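Local atomic coordinates of threonine phosphate decarboxylase-like enzyme (Sulfurospirillum multivorans, PDB entry 6OUX), a protein that decarboxylates L-serine O-phosphate to ethanolamine O-phosphate with the aid of pyridoxal phosphate, supplying the precursor of the link between the nucleotide loop and corrin ring of norcobamides. Residues Q113-Q118 with R204-E209; T109-M114 with I237-L242; L314-V319 with M383-I388; L331-P334 with K338-F341; F211-Y216 with L221-S226. All coordinates share one frame; numbering follows the deposited sequence.

Contact 1: Q113-Q118 with R204-E209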
# COMPACT_ATOMS: atom_id res chain seq x y z
N GLN A 113 -13.84 -0.84 0.16
CA GLN A 113 -13.95 -0.16 -1.10
C GLN A 113 -13.72 -1.09 -2.27
O GLN A 113 -14.48 -0.98 -3.25
CB GLN A 113 -13.04 1.09 -1.11
CG GLN A 113 -13.60 2.10 -0.10
CD GLN A 113 -12.71 3.29 0.29
OE1 GLN A 113 -13.20 4.27 0.90
NE2 GLN A 113 -11.42 3.22 -0.04
N MET A 114 -12.72 -1.97 -2.20
CA MET A 114 -12.52 -3.08 -3.21
C MET A 114 -13.73 -4.00 -3.31
O MET A 114 -14.22 -4.25 -4.41
CB MET A 114 -11.23 -3.86 -2.93
CG MET A 114 -10.99 -5.17 -3.71
SD MET A 114 -9.67 -6.24 -3.04
CE MET A 114 -10.64 -7.09 -1.80
N LEU A 115 -14.30 -4.41 -2.17
CA LEU A 115 -15.52 -5.20 -2.17
C LEU A 115 -16.71 -4.51 -2.85
O LEU A 115 -17.43 -5.13 -3.64
CB LEU A 115 -15.89 -5.60 -0.73
CG LEU A 115 -14.92 -6.56 -0.04
CD1 LEU A 115 -15.30 -6.75 1.42
CD2 LEU A 115 -14.90 -7.90 -0.77
N LEU A 116 -16.92 -3.24 -2.55
CA LEU A 116 -18.10 -2.56 -3.03
C LEU A 116 -17.99 -2.17 -4.50
O LEU A 116 -19.02 -1.93 -5.15
CB LEU A 116 -18.38 -1.34 -2.16
CG LEU A 116 -18.81 -1.57 -0.71
CD1 LEU A 116 -19.12 -0.23 -0.06
CD2 LEU A 116 -20.01 -2.46 -0.51
N GLN A 117 -16.77 -2.13 -5.05
CA GLN A 117 -16.58 -1.84 -6.46
C GLN A 117 -16.86 -3.04 -7.40
O GLN A 117 -16.77 -2.94 -8.61
CB GLN A 117 -15.12 -1.43 -6.71
CG GLN A 117 -14.74 -0.03 -6.33
CD GLN A 117 -13.21 0.19 -6.44
OE1 GLN A 117 -12.41 -0.71 -6.18
NE2 GLN A 117 -12.81 1.38 -6.86
N GLN A 118 -17.12 -4.20 -6.85
CA GLN A 118 -17.24 -5.37 -7.71
C GLN A 118 -18.59 -5.24 -8.42
O GLN A 118 -19.53 -4.61 -7.90
CB GLN A 118 -17.14 -6.67 -6.89
CG GLN A 118 -15.89 -6.76 -6.00
CD GLN A 118 -14.56 -6.77 -6.78
OE1 GLN A 118 -13.80 -5.76 -6.86
NE2 GLN A 118 -14.27 -7.92 -7.34
N ARG A 204 -24.10 -10.84 0.82
CA ARG A 204 -22.85 -10.39 1.45
C ARG A 204 -23.17 -9.52 2.63
O ARG A 204 -23.81 -8.47 2.45
CB ARG A 204 -21.98 -9.58 0.44
CG ARG A 204 -21.29 -10.43 -0.65
CD ARG A 204 -20.78 -9.55 -1.76
NE ARG A 204 -21.91 -9.06 -2.51
CZ ARG A 204 -22.54 -9.79 -3.45
NH1 ARG A 204 -22.14 -11.02 -3.77
NH2 ARG A 204 -23.60 -9.29 -4.08
N ILE A 205 -22.73 -9.94 3.82
CA ILE A 205 -22.86 -9.14 5.01
C ILE A 205 -21.43 -8.89 5.48
O ILE A 205 -20.76 -9.82 5.98
CB ILE A 205 -23.69 -9.85 6.12
CG1 ILE A 205 -25.12 -10.11 5.60
CG2 ILE A 205 -23.63 -8.97 7.36
CD1 ILE A 205 -26.02 -10.80 6.58
N ILE A 206 -20.99 -7.65 5.24
CA ILE A 206 -19.65 -7.19 5.52
C ILE A 206 -19.64 -6.59 6.88
O ILE A 206 -20.45 -5.70 7.18
CB ILE A 206 -19.18 -6.10 4.54
CG1 ILE A 206 -19.03 -6.72 3.15
CG2 ILE A 206 -17.88 -5.49 5.04
CD1 ILE A 206 -19.06 -5.70 2.04
N ILE A 207 -18.78 -7.11 7.75
CA ILE A 207 -18.72 -6.62 9.13
C ILE A 207 -17.32 -6.13 9.38
O ILE A 207 -16.36 -6.94 9.43
CB ILE A 207 -19.06 -7.73 10.17
CG1 ILE A 207 -20.41 -8.37 9.86
CG2 ILE A 207 -19.04 -7.12 11.55
CD1 ILE A 207 -20.83 -9.57 10.71
N ASP A 208 -17.20 -4.83 9.58
CA ASP A 208 -15.95 -4.17 9.97
C ASP A 208 -15.81 -4.18 11.51
O ASP A 208 -16.47 -3.39 12.23
CB ASP A 208 -15.85 -2.77 9.39
CG ASP A 208 -14.56 -2.06 9.74
OD1 ASP A 208 -13.67 -2.60 10.44
OD2 ASP A 208 -14.45 -0.91 9.29
N GLU A 209 -14.98 -5.09 12.00
CA GLU A 209 -14.75 -5.17 13.43
C GLU A 209 -13.44 -4.52 13.86
O GLU A 209 -12.80 -5.00 14.82
CB GLU A 209 -14.77 -6.65 13.89
CG GLU A 209 -13.68 -7.49 13.25
CD GLU A 209 -13.43 -8.79 13.98
OE1 GLU A 209 -14.27 -9.13 14.91
OE2 GLU A 209 -12.45 -9.49 13.60

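Contact 2: T109-M114 with I237-L242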
# COMPACT_ATOMS: atom_id res chain seq x y z
N THR A 109 -11.05 -0.07 5.51
CA THR A 109 -11.76 0.76 4.56
C THR A 109 -11.32 0.54 3.09
O THR A 109 -12.16 0.45 2.24
CB THR A 109 -11.67 2.24 4.97
OG1 THR A 109 -12.12 2.33 6.33
CG2 THR A 109 -12.60 3.11 4.08
N GLU A 110 -10.02 0.39 2.83
CA GLU A 110 -9.52 0.03 1.50
C GLU A 110 -10.08 -1.33 1.03
O GLU A 110 -10.45 -1.47 -0.16
CB GLU A 110 -8.00 0.02 1.38
CG GLU A 110 -7.25 1.33 1.70
CD GLU A 110 -7.30 1.77 3.18
OE1 GLU A 110 -7.62 1.00 4.09
OE2 GLU A 110 -7.00 2.96 3.48
N ILE A 111 -10.14 -2.32 1.93
CA ILE A 111 -10.71 -3.60 1.57
C ILE A 111 -12.20 -3.47 1.26
O ILE A 111 -12.66 -4.05 0.28
CB ILE A 111 -10.40 -4.67 2.62
CG1 ILE A 111 -8.88 -4.95 2.59
CG2 ILE A 111 -11.21 -5.95 2.34
CD1 ILE A 111 -8.45 -5.74 3.87
N ILE A 112 -12.95 -2.70 2.05
CA ILE A 112 -14.39 -2.55 1.80
C ILE A 112 -14.68 -1.81 0.50
O ILE A 112 -15.59 -2.14 -0.21
CB ILE A 112 -15.10 -1.89 3.00
CG1 ILE A 112 -15.04 -2.82 4.22
CG2 ILE A 112 -16.56 -1.57 2.68
CD1 ILE A 112 -15.55 -2.19 5.51
N GLN A 113 -13.84 -0.84 0.16
CA GLN A 113 -13.95 -0.16 -1.10
C GLN A 113 -13.72 -1.09 -2.27
O GLN A 113 -14.48 -0.98 -3.25
CB GLN A 113 -13.04 1.09 -1.11
CG GLN A 113 -13.60 2.10 -0.10
CD GLN A 113 -12.71 3.29 0.29
OE1 GLN A 113 -13.20 4.27 0.90
NE2 GLN A 113 -11.42 3.22 -0.04
N MET A 114 -12.72 -1.97 -2.20
CA MET A 114 -12.52 -3.08 -3.21
C MET A 114 -13.73 -4.00 -3.31
O MET A 114 -14.22 -4.25 -4.41
CB MET A 114 -11.23 -3.86 -2.93
CG MET A 114 -10.99 -5.17 -3.71
SD MET A 114 -9.67 -6.24 -3.04
CE MET A 114 -10.64 -7.09 -1.80
N ILE A 237 -18.65 -11.64 5.61
CA ILE A 237 -17.29 -11.18 5.37
C ILE A 237 -16.85 -10.33 6.54
O ILE A 237 -17.57 -9.37 6.93
CB ILE A 237 -17.20 -10.38 4.09
CG1 ILE A 237 -17.45 -11.28 2.89
CG2 ILE A 237 -15.83 -9.74 3.92
CD1 ILE A 237 -17.84 -10.58 1.62
N ILE A 238 -15.75 -10.73 7.17
CA ILE A 238 -15.19 -9.97 8.27
C ILE A 238 -14.07 -9.11 7.75
O ILE A 238 -13.18 -9.57 7.02
CB ILE A 238 -14.65 -10.89 9.40
CG1 ILE A 238 -15.74 -11.81 9.94
CG2 ILE A 238 -14.01 -10.08 10.53
CD1 ILE A 238 -16.94 -11.10 10.57
N VAL A 239 -14.06 -7.83 8.14
CA VAL A 239 -12.94 -6.98 7.79
C VAL A 239 -12.39 -6.33 9.06
O VAL A 239 -13.18 -5.94 9.93
CB VAL A 239 -13.40 -5.85 6.81
CG1 VAL A 239 -12.22 -5.01 6.46
CG2 VAL A 239 -13.99 -6.38 5.54
N LYS A 240 -11.07 -6.17 9.15
CA LYS A 240 -10.45 -5.67 10.40
C LYS A 240 -9.11 -5.00 10.10
O LYS A 240 -8.24 -5.58 9.46
CB LYS A 240 -10.28 -6.81 11.43
CG LYS A 240 -9.67 -6.35 12.72
CD LYS A 240 -9.90 -7.26 13.91
CE LYS A 240 -9.36 -6.61 15.16
NZ LYS A 240 -7.90 -6.41 14.98
N SER A 241 -8.97 -3.77 10.59
CA SER A 241 -7.73 -3.08 10.60
C SER A 241 -6.78 -3.81 11.52
O SER A 241 -7.18 -4.39 12.51
CB SER A 241 -7.94 -1.64 11.01
OG SER A 241 -6.67 -1.03 11.24
N LEU A 242 -5.52 -3.85 11.15
CA LEU A 242 -4.46 -4.18 12.13
C LEU A 242 -3.71 -2.95 12.66
O LEU A 242 -2.89 -3.10 13.56
CB LEU A 242 -3.48 -5.18 11.55
CG LEU A 242 -4.07 -6.54 11.21
CD1 LEU A 242 -3.07 -7.33 10.38
CD2 LEU A 242 -4.43 -7.30 12.50

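Contact 3: L314-V319 with M383-I388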
# COMPACT_ATOMS: atom_id res chain seq x y z
N LEU A 314 -17.88 12.14 31.91
CA LEU A 314 -19.27 12.18 32.41
C LEU A 314 -19.41 13.19 33.54
O LEU A 314 -20.49 13.72 33.77
CB LEU A 314 -19.76 10.79 32.85
CG LEU A 314 -20.25 9.92 31.66
CD1 LEU A 314 -20.57 8.49 32.06
CD2 LEU A 314 -21.48 10.55 31.01
N GLY A 315 -18.30 13.44 34.21
CA GLY A 315 -18.21 14.44 35.25
C GLY A 315 -18.34 15.87 34.78
O GLY A 315 -18.52 16.72 35.60
N ILE A 316 -18.22 16.14 33.47
CA ILE A 316 -18.32 17.49 32.95
C ILE A 316 -19.81 17.81 32.76
O ILE A 316 -20.57 17.13 32.01
CB ILE A 316 -17.58 17.66 31.62
CG1 ILE A 316 -16.10 17.33 31.78
CG2 ILE A 316 -17.73 19.07 31.10
CD1 ILE A 316 -15.30 17.37 30.48
N GLU A 317 -20.25 18.85 33.42
CA GLU A 317 -21.69 19.11 33.50
C GLU A 317 -22.35 19.36 32.12
O GLU A 317 -23.29 18.64 31.77
CB GLU A 317 -22.01 20.26 34.46
CG GLU A 317 -23.50 20.53 34.50
CD GLU A 317 -23.89 21.74 35.31
OE1 GLU A 317 -24.98 21.69 35.91
OE2 GLU A 317 -23.12 22.74 35.35
N ASN A 318 -21.90 20.34 31.36
CA ASN A 318 -22.58 20.67 30.08
C ASN A 318 -21.91 19.97 28.86
O ASN A 318 -21.37 20.63 27.97
CB ASN A 318 -22.64 22.20 29.77
CG ASN A 318 -22.85 23.08 30.98
OD1 ASN A 318 -23.85 22.94 31.70
ND2 ASN A 318 -21.94 24.04 31.18
N VAL A 319 -21.87 18.65 28.86
CA VAL A 319 -21.62 17.89 27.63
C VAL A 319 -22.42 16.64 27.81
O VAL A 319 -22.72 16.26 28.95
CB VAL A 319 -20.16 17.49 27.39
CG1 VAL A 319 -19.30 18.70 27.12
CG2 VAL A 319 -19.59 16.67 28.54
N MET A 383 -9.33 18.22 31.71
CA MET A 383 -9.05 19.52 32.34
C MET A 383 -9.33 20.66 31.37
O MET A 383 -10.09 21.56 31.72
CB MET A 383 -7.60 19.59 32.89
CG MET A 383 -7.50 19.02 34.30
SD MET A 383 -5.84 18.92 35.08
CE MET A 383 -6.43 18.81 36.78
N ALA A 384 -8.72 20.59 30.19
CA ALA A 384 -8.95 21.56 29.13
C ALA A 384 -10.40 21.76 28.78
O ALA A 384 -10.88 22.92 28.78
CB ALA A 384 -8.17 21.20 27.90
N LEU A 385 -11.13 20.68 28.54
CA LEU A 385 -12.59 20.76 28.30
C LEU A 385 -13.38 21.42 29.42
O LEU A 385 -14.35 22.19 29.15
CB LEU A 385 -13.23 19.39 28.00
CG LEU A 385 -12.88 18.83 26.63
CD1 LEU A 385 -13.30 17.36 26.57
CD2 LEU A 385 -13.46 19.61 25.47
N LYS A 386 -13.03 21.11 30.66
CA LYS A 386 -13.84 21.62 31.78
C LYS A 386 -13.72 23.17 31.85
O LYS A 386 -14.69 23.87 32.05
CB LYS A 386 -13.42 21.00 33.13
CG LYS A 386 -14.22 19.79 33.50
CD LYS A 386 -14.01 19.44 34.96
CE LYS A 386 -14.55 18.06 35.33
NZ LYS A 386 -13.44 17.37 36.05
N SER A 387 -12.52 23.64 31.66
CA SER A 387 -12.19 25.03 31.66
C SER A 387 -12.81 25.78 30.48
O SER A 387 -13.42 26.82 30.68
CB SER A 387 -10.67 25.18 31.63
OG SER A 387 -10.31 26.40 31.01
N ILE A 388 -12.65 25.26 29.26
CA ILE A 388 -13.26 25.81 28.06
C ILE A 388 -14.77 25.84 28.13
O ILE A 388 -15.38 26.78 27.62
CB ILE A 388 -12.83 25.04 26.78
CG1 ILE A 388 -11.34 25.24 26.51
CG2 ILE A 388 -13.64 25.52 25.60
CD1 ILE A 388 -10.72 24.29 25.51

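Contact 4: L331-P334 with K338-F341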
# COMPACT_ATOMS: atom_id res chain seq x y z
N LEU A 331 -18.75 13.36 21.89
CA LEU A 331 -19.31 14.29 22.87
C LEU A 331 -20.24 15.29 22.17
O LEU A 331 -19.84 15.85 21.20
CB LEU A 331 -18.17 15.10 23.48
CG LEU A 331 -17.63 14.62 24.81
CD1 LEU A 331 -17.06 13.24 24.66
CD2 LEU A 331 -16.57 15.52 25.34
N LYS A 332 -21.46 15.50 22.69
CA LYS A 332 -22.31 16.58 22.21
C LYS A 332 -22.16 17.80 23.10
O LYS A 332 -22.34 17.72 24.33
CB LYS A 332 -23.77 16.13 22.18
CG LYS A 332 -24.72 17.22 21.77
CD LYS A 332 -25.85 16.69 20.95
CE LYS A 332 -27.08 17.51 21.16
NZ LYS A 332 -27.71 16.81 22.31
N LEU A 333 -21.81 18.90 22.49
CA LEU A 333 -21.54 20.14 23.19
C LEU A 333 -22.85 20.83 23.52
O LEU A 333 -23.92 20.55 22.91
CB LEU A 333 -20.64 21.05 22.34
CG LEU A 333 -19.33 20.41 21.94
CD1 LEU A 333 -18.62 21.26 20.93
CD2 LEU A 333 -18.40 20.19 23.14
N PRO A 334 -22.79 21.72 24.52
CA PRO A 334 -24.02 22.36 24.96
C PRO A 334 -24.59 23.18 23.88
O PRO A 334 -23.90 23.52 22.91
CB PRO A 334 -23.56 23.28 26.11
CG PRO A 334 -22.28 22.72 26.52
CD PRO A 334 -21.64 22.28 25.23
N LYS A 338 -20.41 26.04 19.54
CA LYS A 338 -20.03 25.40 18.29
C LYS A 338 -18.84 24.49 18.54
O LYS A 338 -17.99 24.80 19.36
CB LYS A 338 -19.57 26.41 17.23
CG LYS A 338 -20.64 27.33 16.63
CD LYS A 338 -21.69 26.58 15.85
CE LYS A 338 -22.74 27.59 15.41
NZ LYS A 338 -23.65 27.08 14.38
N ALA A 339 -18.77 23.37 17.83
CA ALA A 339 -17.58 22.52 17.85
C ALA A 339 -16.33 23.35 17.50
O ALA A 339 -15.28 23.15 18.10
CB ALA A 339 -17.72 21.35 16.90
N SER A 340 -16.45 24.24 16.54
CA SER A 340 -15.29 25.12 16.09
C SER A 340 -14.68 25.97 17.22
O SER A 340 -13.46 26.07 17.35
CB SER A 340 -15.71 26.05 14.88
OG SER A 340 -16.84 26.88 15.25
N PHE A 341 -15.53 26.50 18.08
CA PHE A 341 -15.11 27.22 19.27
C PHE A 341 -14.28 26.34 20.18
O PHE A 341 -13.24 26.75 20.61
CB PHE A 341 -16.32 27.71 20.05
CG PHE A 341 -15.97 28.24 21.41
CD1 PHE A 341 -15.35 29.49 21.56
CD2 PHE A 341 -16.27 27.50 22.54
CE1 PHE A 341 -15.00 29.94 22.83
CE2 PHE A 341 -15.92 27.96 23.80
CZ PHE A 341 -15.28 29.16 23.94

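Contact 5: F211-Y216 with L221-S226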
# COMPACT_ATOMS: atom_id res chain seq x y z
N PHE A 211 -12.63 -2.02 15.52
CA PHE A 211 -12.56 -1.60 16.95
C PHE A 211 -12.93 -2.61 18.02
O PHE A 211 -13.10 -2.24 19.20
CB PHE A 211 -13.42 -0.31 17.10
CG PHE A 211 -13.02 0.74 16.11
CD1 PHE A 211 -11.78 1.32 16.20
CD2 PHE A 211 -13.81 1.05 15.03
CE1 PHE A 211 -11.36 2.25 15.28
CE2 PHE A 211 -13.38 1.95 14.08
CZ PHE A 211 -12.16 2.56 14.22
N ILE A 212 -13.11 -3.88 17.64
CA ILE A 212 -13.72 -4.85 18.53
C ILE A 212 -12.79 -5.25 19.71
O ILE A 212 -13.24 -5.67 20.75
CB ILE A 212 -14.21 -6.13 17.79
CG1 ILE A 212 -15.29 -6.86 18.64
CG2 ILE A 212 -13.05 -7.03 17.39
CD1 ILE A 212 -16.03 -7.94 17.91
N HIS A 213 -11.50 -5.03 19.54
CA HIS A 213 -10.51 -5.30 20.62
C HIS A 213 -10.72 -4.35 21.84
O HIS A 213 -10.22 -4.62 22.91
CB HIS A 213 -9.07 -5.06 20.11
CG HIS A 213 -8.43 -6.23 19.47
ND1 HIS A 213 -9.13 -7.27 18.88
CD2 HIS A 213 -7.12 -6.48 19.25
CE1 HIS A 213 -8.27 -8.12 18.35
NE2 HIS A 213 -7.05 -7.67 18.58
N PHE A 214 -11.44 -3.26 21.67
CA PHE A 214 -11.77 -2.30 22.72
C PHE A 214 -13.07 -2.57 23.42
O PHE A 214 -13.31 -1.97 24.45
CB PHE A 214 -11.71 -0.85 22.19
CG PHE A 214 -10.44 -0.60 21.44
CD1 PHE A 214 -9.22 -0.69 22.10
CD2 PHE A 214 -10.44 -0.41 20.09
CE1 PHE A 214 -8.04 -0.53 21.40
CE2 PHE A 214 -9.25 -0.23 19.38
CZ PHE A 214 -8.05 -0.32 20.04
N ALA A 215 -13.85 -3.54 22.94
CA ALA A 215 -15.16 -3.85 23.55
C ALA A 215 -15.02 -5.01 24.54
O ALA A 215 -14.02 -5.80 24.56
CB ALA A 215 -16.19 -4.19 22.48
N TYR A 216 -16.02 -5.14 25.39
CA TYR A 216 -15.99 -6.25 26.33
C TYR A 216 -17.41 -6.65 26.67
O TYR A 216 -18.27 -5.80 26.68
CB TYR A 216 -15.15 -5.90 27.59
CG TYR A 216 -15.62 -4.70 28.35
CD1 TYR A 216 -15.19 -3.43 27.98
CD2 TYR A 216 -16.54 -4.81 29.38
CE1 TYR A 216 -15.65 -2.31 28.61
CE2 TYR A 216 -17.00 -3.66 30.06
CZ TYR A 216 -16.54 -2.42 29.66
OH TYR A 216 -16.96 -1.29 30.27
N LEU A 221 -12.64 -8.92 30.78
CA LEU A 221 -12.15 -8.37 29.52
C LEU A 221 -11.59 -9.45 28.60
O LEU A 221 -10.54 -9.33 28.02
CB LEU A 221 -11.17 -7.24 29.76
CG LEU A 221 -11.59 -6.13 30.75
CD1 LEU A 221 -10.47 -5.14 30.87
CD2 LEU A 221 -12.91 -5.40 30.45
N THR A 222 -12.36 -10.49 28.40
CA THR A 222 -12.07 -11.53 27.40
C THR A 222 -12.06 -10.90 25.99
O THR A 222 -13.00 -10.18 25.64
CB THR A 222 -13.09 -12.68 27.48
OG1 THR A 222 -13.22 -13.15 28.83
CG2 THR A 222 -12.66 -13.89 26.59
N CYS A 223 -10.99 -11.10 25.21
CA CYS A 223 -10.90 -10.48 23.90
C CYS A 223 -12.02 -11.06 23.04
O CYS A 223 -12.24 -12.25 23.04
CB CYS A 223 -9.59 -10.73 23.23
SG CYS A 223 -9.34 -9.74 21.74
N LEU A 224 -12.76 -10.19 22.37
CA LEU A 224 -13.87 -10.58 21.52
C LEU A 224 -13.34 -10.71 20.14
O LEU A 224 -12.34 -10.12 19.80
CB LEU A 224 -14.95 -9.49 21.53
CG LEU A 224 -15.61 -9.25 22.89
CD1 LEU A 224 -16.35 -7.94 22.89
CD2 LEU A 224 -16.54 -10.42 23.22
N SER A 225 -14.08 -11.46 19.32
CA SER A 225 -13.69 -11.71 17.95
C SER A 225 -14.93 -12.09 17.15
O SER A 225 -15.68 -12.90 17.61
CB SER A 225 -12.77 -12.91 17.89
OG SER A 225 -12.53 -13.13 16.52
N SER A 226 -15.08 -11.54 15.96
CA SER A 226 -16.21 -11.87 15.03
C SER A 226 -15.85 -13.13 14.09
O SER A 226 -16.63 -13.49 13.18
CB SER A 226 -16.55 -10.64 14.15
OG SER A 226 -16.75 -9.43 14.84
O HOH W 1 -12.51 -7.32 22.79
O HOH W 2 -12.39 -7.34 26.10

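Contact 1: Q113-Q118 with R204-E209
Leu115, on helix 108-116, points at the strand and meets Ile206 methyl to methyl. Its CD1 lies 4.0 Å from CD1 of Ile206 and scarcely farther from CG1 of the same side chain, so one branch of the leucine works against the outer half of the isoleucine. The two side chains slide past each other in opposite directions rather than colliding head on. Ile206 can reach so far because its CG1 stands opposite the carbonyl carbon (chi1 -67°) and the chain then runs on extended to CD1, which helps to bridge a gap of 9.0 Å between Leu115 CA and Ile206 CA. Leu115 also packs on Ile237 of the neighbouring strand and on Lys262 of helix 260-266. Here the example shows how a helix is laid on a sheet in the large domain of a fold type I pyridoxal phosphate enzyme: strand 204-208 lies in the interior of a seven-stranded mixed sheet, between strands 173-177 and 236-241, and the helix rests on one face. Leu116 follows and adds the second, lighter touch. It leaves the helix at a slant to the strand, yet its CD2 comes to 4.2 Å from Ile206 CD1, which thus sits against two successive leucines. Leu116 also leans on Thr173 and on Tyr134. Farther along, Gln117 N bonds Gln113 O at 3.1 Å.

Contact 2: T109-M114 with I237-L242
Val239 sends both its methyls into helix 108-116, one to each of two successive isoleucines. The tight half is the meeting with Ile112, whose CG1 comes to 3.9 Å from Val239 CG2. These two side chains cross obliquely, and the rotation of the valine explains the division of labour: CG1 stands opposite the backbone nitrogen (chi1 -179°), while CG2 takes the place opposite the carbonyl carbon and turns to Ile112. The other half is looser. Val239 CG1 approaches the stem of Ile111 at 4.3 Å from CB, and Ile111 also packs on Ala256 of strand 254-257. Ile112 likewise spreads beyond the valine, to Ile206 and Asp208 on the next strand. Away from this apolar seam the polar groups are held by other partners. On the partly exposed side of the helix Glu110 forms a salt bridge with Arg252. Lys240, the residue after the valine, points away from the helix; its NZ pairs with Asp245 and bonds Ser241 O at 3.3 Å, nearly in line with the carbonyl at 169°. This is helix-on-sheet packing in the large domain of a fold type I pyridoxal phosphate enzyme. No hydrogen bond joins these two segments, so the fit between them rests on the shapes of three branched aliphatic side chains.

Contact 3: L314-V319 with M383-I388
Loop-on-helix packing is what brings Ile316 against Leu385 and Lys386, in the smaller C-terminal domain of this aminotransferase-like fold. The loop joins the long helix 289-314 to the short edge strand 320-321, and the partner is the last helix, 375-388. Ile316, buried and pointing at the helix, does nearly all the work. Its CD1 ends over Leu385 CB at 3.8 Å, the two side chains crossing at about a right angle. CG1 is pressed more closely against Lys386, coming to 3.5 Å from CG. With CG1 opposite the carbonyl carbon (chi1 -59°) and CD1 continuing outward, the isoleucine lies across the aliphatic stem of the lysine, which gives carbon contact to the loop while remaining exposed itself. Shortening Ile316 to an alanine here would probably leave Leu385 CB and the stem of Lys386 without their apolar partner and set the lysine chain freer to swing. Helix 339-350 also packs on this helix, where Ala384 touches Leu346 and Tyr350. At the outer margin the lysine chain reaches back along the loop, until CE stands 3.9 Å from Ile316 CG1 and 4.2 Å from Gly315 O.

Contact 4: L331-P334 with K338-F341
The turn from strand to helix in a beta-alpha-beta crossover is closed where Leu333 meets Ala339. Strand 328-332 belongs to the five-stranded sheet of the C-terminal domain, helix 339-350 crosses over, and strand 352-356 returns parallel to the first, with strand 367-371 between them. Leu333, near the end of strand 328-332, points at the opening turn of the helix. The touching branch is CD1 alone, which comes over the backbone of the alanine rather than merely up to its methyl. It lies 3.5 Å from Ala339 CA, tighter than usual van der Waals contact, whereas Ala339 CB is 4.1 Å away. The same methyl is 3.9 Å from the carbonyl oxygen of Lys338, the N-cap residue. Leucine torsions account for this reach: CG is opposite the carbonyl carbon (chi1 -57°) and CD1 continues the extended path (chi2 171°). Ala339 also packs on Ile368 of strand 367-371, so the helix start has apolar contact with the sheet. Polar ties come from Glu366: its OE1 accepts a hydrogen bond from Ala339 N, and its backbone bonds that of Leu333. A small residue at the first helical position thus allows a leucine methyl to close upon the main chain itself, while the glutamate carboxylate at the helix start is probably stabilised by the helix dipole.

Contact 5: F211-Y216 with L221-S226
Ala215 O is gripped by two ordered waters that link the halves of the loop between strand 204-208 and helix 227-232. One stands 2.7 Å from Ala215 O and reaches across to Thr222 O at 2.9 Å. The other lies 2.8 Å from Ala215 O, is also 2.7 Å from Ile212 O, and accepts the N-H of Leu224 at 2.9 Å. Since no direct hydrogen bond crosses between 211-216 and 221-226, these waters carry part of the polar link. Around them side chains interlock. Ile212, in a short 3-10 turn, has CG1 opposite its backbone nitrogen (chi1 -159°), which lays it at about a right angle across Leu224, 3.9 Å from CG1 to Leu224 CB. Its CD1 runs on to the hydroxyl of Ser226, itself bonded to Glu209. Trimming Ile212 to an alanine would probably open a gap beside Leu224 and strip the apolar cover from the Ser226 hydroxyl. Farther along, Leu221 CD2 makes a CH-pi contact over one face of Tyr216, 4.0 Å from the ring centroid and 28° off its normal. Cys223 SG likewise sits over a face of the His213 ring. From outside, Arg299 of helix 289-314 bonds the carbonyls of both His213 and Leu221. Backbone carbonyls and the N-H of Leu224 are thus tied through water, and carbonyls through an arginine, with apolar and aromatic contacts setting the fit.

Contacts 1 and 2 are two footings of one helix on adjacent strands, their centres 7 Å apart. The strands are stitched by probable hydrogen bonds, Ile207 N to Ile237 O (2.7 Å) and Ile207 O to Val239 N (2.8 Å). Contact 5 touches contact 1 through Glu209 OE1, probably hydrogen-bonded to Ser226 N at 2.7 Å. Contacts 3 and 4 lie in the other domain, 11 Å apart between centres and touching where Leu385 packs on Leu331; the centres of contacts 1 and 3 are about 38 Å apart. Substrate-binding residues lie near both groups: the side chain of Ile112 is about 9 Å from that of Asn181, and that of Ala339 about 9 Å from that of Arg355.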